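Local coordinates for putative NAD(P)H:FMN oxidoreductase (Porphyromonas gingivalis W83, PDB 3GE5), which binds flavin mononucleotide and probably acts as an NAD(P)H-dependent oxidoreductase of the nitroreductase type, at residues S65-Q70 with R110-G115. Residues are numbered along the deposited sequence; the frame is centred on the assembly and turned at random.
With FMN (flavin mononucleotide), chain J; SO4 (sulfate ion), chain E; EDO (1,2-ethanediol), chain H.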
loop_
_atom_site.group_PDB
_atom_site.type_symbol
_atom_site.label_atom_id
_atom_site.label_comp_id
_atom_site.label_asym_id
_atom_site.label_seq_id
_atom_site.Cartn_x
_atom_site.Cartn_y
_atom_site.Cartn_z
ATOM N N SER A 65 9.873 0.591 -1.911
ATOM C CA SER A 65 9.583 1.711 -2.820
ATOM C C SER A 65 10.325 1.468 -4.148
ATOM O O SER A 65 11.330 0.704 -4.201
ATOM C CB SER A 65 10.034 3.019 -2.159
ATOM O OG SER A 65 11.411 3.061 -1.844
ATOM N N ALA A 66 9.896 2.155 -5.203
ATOM C CA ALA A 66 10.619 2.082 -6.473
ATOM C C ALA A 66 12.088 2.510 -6.311
ATOM O O ALA A 66 12.384 3.583 -5.752
ATOM C CB ALA A 66 9.925 2.940 -7.530
ATOM N N HIS A 67 12.988 1.613 -6.730
ATOM C CA HIS A 67 14.435 1.795 -6.645
ATOM C C HIS A 67 14.904 1.968 -5.183
ATOM O O HIS A 67 16.007 2.445 -4.937
ATOM C CB HIS A 67 14.923 2.966 -7.489
ATOM C CG HIS A 67 15.176 2.640 -8.928
ATOM N ND1 HIS A 67 16.361 2.111 -9.369
ATOM C CD2 HIS A 67 14.390 2.769 -10.018
ATOM C CE1 HIS A 67 16.299 1.941 -10.680
ATOM N NE2 HIS A 67 15.108 2.322 -11.099
ATOM N N ASN A 68 14.067 1.609 -4.221
ATOM C CA ASN A 68 14.387 1.876 -2.809
ATOM C C ASN A 68 14.744 3.342 -2.544
ATOM O O ASN A 68 15.496 3.656 -1.625
ATOM C CB ASN A 68 15.519 0.955 -2.333
ATOM C CG ASN A 68 15.685 0.940 -0.800
ATOM O OD1 ASN A 68 14.705 0.946 -0.052
ATOM N ND2 ASN A 68 16.963 0.916 -0.336
ATOM N N TYR A 69 14.123 4.259 -3.287
ATOM C CA TYR A 69 14.399 5.693 -3.079
ATOM C C TYR A 69 13.721 6.261 -1.817
ATOM O O TYR A 69 14.111 7.325 -1.341
ATOM C CB TYR A 69 14.001 6.546 -4.291
ATOM C CG TYR A 69 14.823 6.344 -5.558
ATOM C CD1 TYR A 69 16.179 5.900 -5.513
ATOM C CD2 TYR A 69 14.294 6.640 -6.813
ATOM C CE1 TYR A 69 16.937 5.763 -6.677
ATOM C CE2 TYR A 69 15.068 6.476 -7.994
ATOM C CZ TYR A 69 16.363 6.034 -7.924
ATOM O OH TYR A 69 17.166 5.862 -9.050
ATOM N N GLN A 70 12.706 5.563 -1.292
ATOM C CA GLN A 70 12.052 5.992 -0.050
ATOM C C GLN A 70 11.674 7.472 -0.111
ATOM O O GLN A 70 12.051 8.242 0.783
ATOM C CB GLN A 70 12.969 5.722 1.145
ATOM C CG GLN A 70 13.434 4.248 1.290
ATOM C CD GLN A 70 14.764 4.162 2.032
ATOM O OE1 GLN A 70 14.825 4.451 3.239
ATOM N NE2 GLN A 70 15.848 3.812 1.313
ATOM N N ARG A 110 12.691 13.149 -5.211
ATOM C CA ARG A 110 13.347 11.888 -4.860
ATOM C C ARG A 110 12.679 10.651 -5.422
ATOM O O ARG A 110 13.302 9.599 -5.427
ATOM C CB ARG A 110 13.507 11.767 -3.330
ATOM C CG ARG A 110 14.350 12.891 -2.783
ATOM C CD ARG A 110 14.902 12.641 -1.408
ATOM N NE ARG A 110 13.821 12.540 -0.432
ATOM C CZ ARG A 110 13.364 11.401 0.069
ATOM N NH1 ARG A 110 13.907 10.236 -0.305
ATOM N NH2 ARG A 110 12.361 11.423 0.947
ATOM N N ALA A 111 11.422 10.772 -5.863
ATOM C CA ALA A 111 10.646 9.648 -6.356
ATOM C C ALA A 111 11.016 9.278 -7.803
ATOM O O ALA A 111 11.274 10.158 -8.631
ATOM C CB ALA A 111 9.124 9.977 -6.266
ATOM N N TRP A 112 11.081 7.959 -8.063
ATOM C CA TRP A 112 11.300 7.428 -9.388
ATOM C C TRP A 112 10.336 8.003 -10.415
ATOM O O TRP A 112 9.122 8.128 -10.121
ATOM C CB TRP A 112 11.198 5.897 -9.325
ATOM C CG TRP A 112 11.427 5.227 -10.641
ATOM C CD1 TRP A 112 12.584 5.202 -11.364
ATOM C CD2 TRP A 112 10.465 4.455 -11.395
ATOM N NE1 TRP A 112 12.392 4.515 -12.526
ATOM C CE2 TRP A 112 11.111 4.030 -12.571
ATOM C CE3 TRP A 112 9.112 4.122 -11.202
ATOM C CZ2 TRP A 112 10.461 3.267 -13.542
ATOM C CZ3 TRP A 112 8.481 3.354 -12.167
ATOM C CH2 TRP A 112 9.153 2.936 -13.317
ATOM N N LYS A 113 10.847 8.315 -11.613
ATOM C CA LYS A 113 10.017 8.903 -12.700
ATOM C C LYS A 113 9.478 7.817 -13.601
ATOM O O LYS A 113 10.194 6.855 -13.935
ATOM C CB LYS A 113 10.816 9.858 -13.582
ATOM C CG LYS A 113 11.651 10.919 -12.836
ATOM C CD LYS A 113 10.831 11.713 -11.868
ATOM C CE LYS A 113 11.646 12.869 -11.375
ATOM N NZ LYS A 113 11.121 13.448 -10.087
ATOM N N ARG A 114 8.220 7.977 -14.004
ATOM C CA ARG A 114 7.632 7.187 -15.060
ATOM C C ARG A 114 6.707 8.064 -15.884
ATOM O O ARG A 114 5.849 8.775 -15.346
ATOM C CB ARG A 114 6.856 5.975 -14.506
ATOM C CG ARG A 114 6.264 5.085 -15.602
ATOM C CD ARG A 114 5.763 3.785 -15.051
ATOM N NE ARG A 114 4.591 4.000 -14.204
ATOM C CZ ARG A 114 3.836 3.018 -13.690
ATOM N NH1 ARG A 114 4.104 1.750 -13.946
ATOM N NH2 ARG A 114 2.790 3.332 -12.944
ATOM N N GLY A 115 6.872 7.985 -17.200
ATOM C CA GLY A 115 6.087 8.800 -18.100
ATOM C C GLY A 115 6.398 10.262 -17.790
ATOM O O GLY A 115 7.565 10.634 -17.561
HETATM N N1 FMN J . 12.091 -4.090 -8.912
HETATM C C2 FMN J . 12.384 -4.406 -10.215
HETATM O O2 FMN J . 13.313 -5.178 -10.430
HETATM N N3 FMN J . 11.659 -3.887 -11.274
HETATM C C4 FMN J . 10.659 -2.932 -11.090
HETATM O O4 FMN J . 10.047 -2.453 -12.034
HETATM C C4A FMN J . 10.372 -2.568 -9.767
HETATM N N5 FMN J . 9.432 -1.605 -9.491
HETATM C C5A FMN J . 9.079 -1.281 -8.220
HETATM C C6 FMN J . 8.011 -0.379 -8.012
HETATM C C7 FMN J . 7.523 -0.174 -6.713
HETATM C C7M FMN J . 6.390 0.827 -6.501
HETATM C C8 FMN J . 8.088 -0.861 -5.657
HETATM C C8M FMN J . 7.566 -0.711 -4.277
HETATM C C9 FMN J . 9.128 -1.756 -5.862
HETATM C C9A FMN J . 9.636 -1.991 -7.174
HETATM N N10 FMN J . 10.701 -2.870 -7.408
HETATM C C10 FMN J . 11.071 -3.164 -8.703
HETATM C "C1'" FMN J . 11.367 -3.615 -6.273
HETATM C "C2'" FMN J . 12.272 -2.660 -5.456
HETATM O "O2'" FMN J . 13.543 -2.486 -6.096
HETATM C "C3'" FMN J . 12.456 -3.138 -4.018
HETATM O "O3'" FMN J . 11.184 -3.254 -3.369
HETATM C "C4'" FMN J . 13.395 -2.190 -3.240
HETATM O "O4'" FMN J . 14.731 -2.206 -3.786
HETATM C "C5'" FMN J . 13.400 -2.611 -1.778
HETATM O "O5'" FMN J . 13.913 -3.941 -1.675
HETATM P P FMN J . 13.148 -5.117 -0.947
HETATM O O1P FMN J . 13.101 -4.759 0.516
HETATM O O2P FMN J . 13.899 -6.402 -1.203
HETATM O O3P FMN J . 11.775 -5.274 -1.583
HETATM S S SO4 E . 19.816 3.661 -8.429
HETATM O O1 SO4 E . 18.639 2.792 -8.469
HETATM O O2 SO4 E . 20.364 3.580 -7.068
HETATM O O3 SO4 E . 19.409 5.003 -8.664
HETATM O O4 SO4 E . 20.788 3.210 -9.432
HETATM C C1 EDO H . 3.420 7.650 -13.047
HETATM O O1 EDO H . 3.503 6.783 -14.220
HETATM C C2 EDO H . 3.069 6.877 -11.800
HETATM O O2 EDO H . 1.948 5.999 -11.992
HETATM O O HOH W 1 10.898 5.972 -5.765
HETATM O O HOH W 2 15.905 9.114 -2.048
#
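The FMN-pocket loop between helix 50-62 and strand 72-77 of this nitroreductase-family protein packs, through A66, H67, Y69 and Q70, on R110 to W112, which lead into the short strand 113-114. NH1 and NH2 of R110 both donate to Q70 O, which lies near the guanidinium plane. NH2 lies on a lone pair of Q70 O at 3.2 Å, whereas NH1, 2.9 Å from Q70 O, comes from above the carbonyl plane. A bend at chi3 (-64°) turns the arginine head back toward the loop, and a salt bridge from NE to D107 further fixes its rotation. One water accepts from R110 NH1 and donates to Y69 O; another donates to A66 O and accepts from W112 N, joining the two backbones. W112, with CG anti to its backbone N (chi1 -179°), carries its indole across to A66 and H67, meeting H67 obliquely: its CB meets A66 CB at 3.7 Å, and its CD1 approaches H67 CD2 at 3.3 Å, the imidazole and the five-membered ring of the indole being inclined at 43°. In this two-subunit flavoprotein the other side of the loop borders the isoalloxazine: A66 N lies 3.5 Å from FMN C8, and the same flavin is hydrogen-bonded by R37, R38, S39, R41, Q92 and A147 of the second subunit. A66 CB, 3.9 Å from FMN C6, lies between the dimethylbenzene part of the flavin and W112. Y69 lays its ring under H67 CB, which sits 3.3 Å above the ring centre, while W112 N comes up to the ring edge, 3.7 Å from Y69 CD2. A sulfate, probably from the crystallisation liquor, lies by H67 ND1 and Y69 OH, at doubtfully short distances. Q70 OE1 accepts from K187 N of the second subunit.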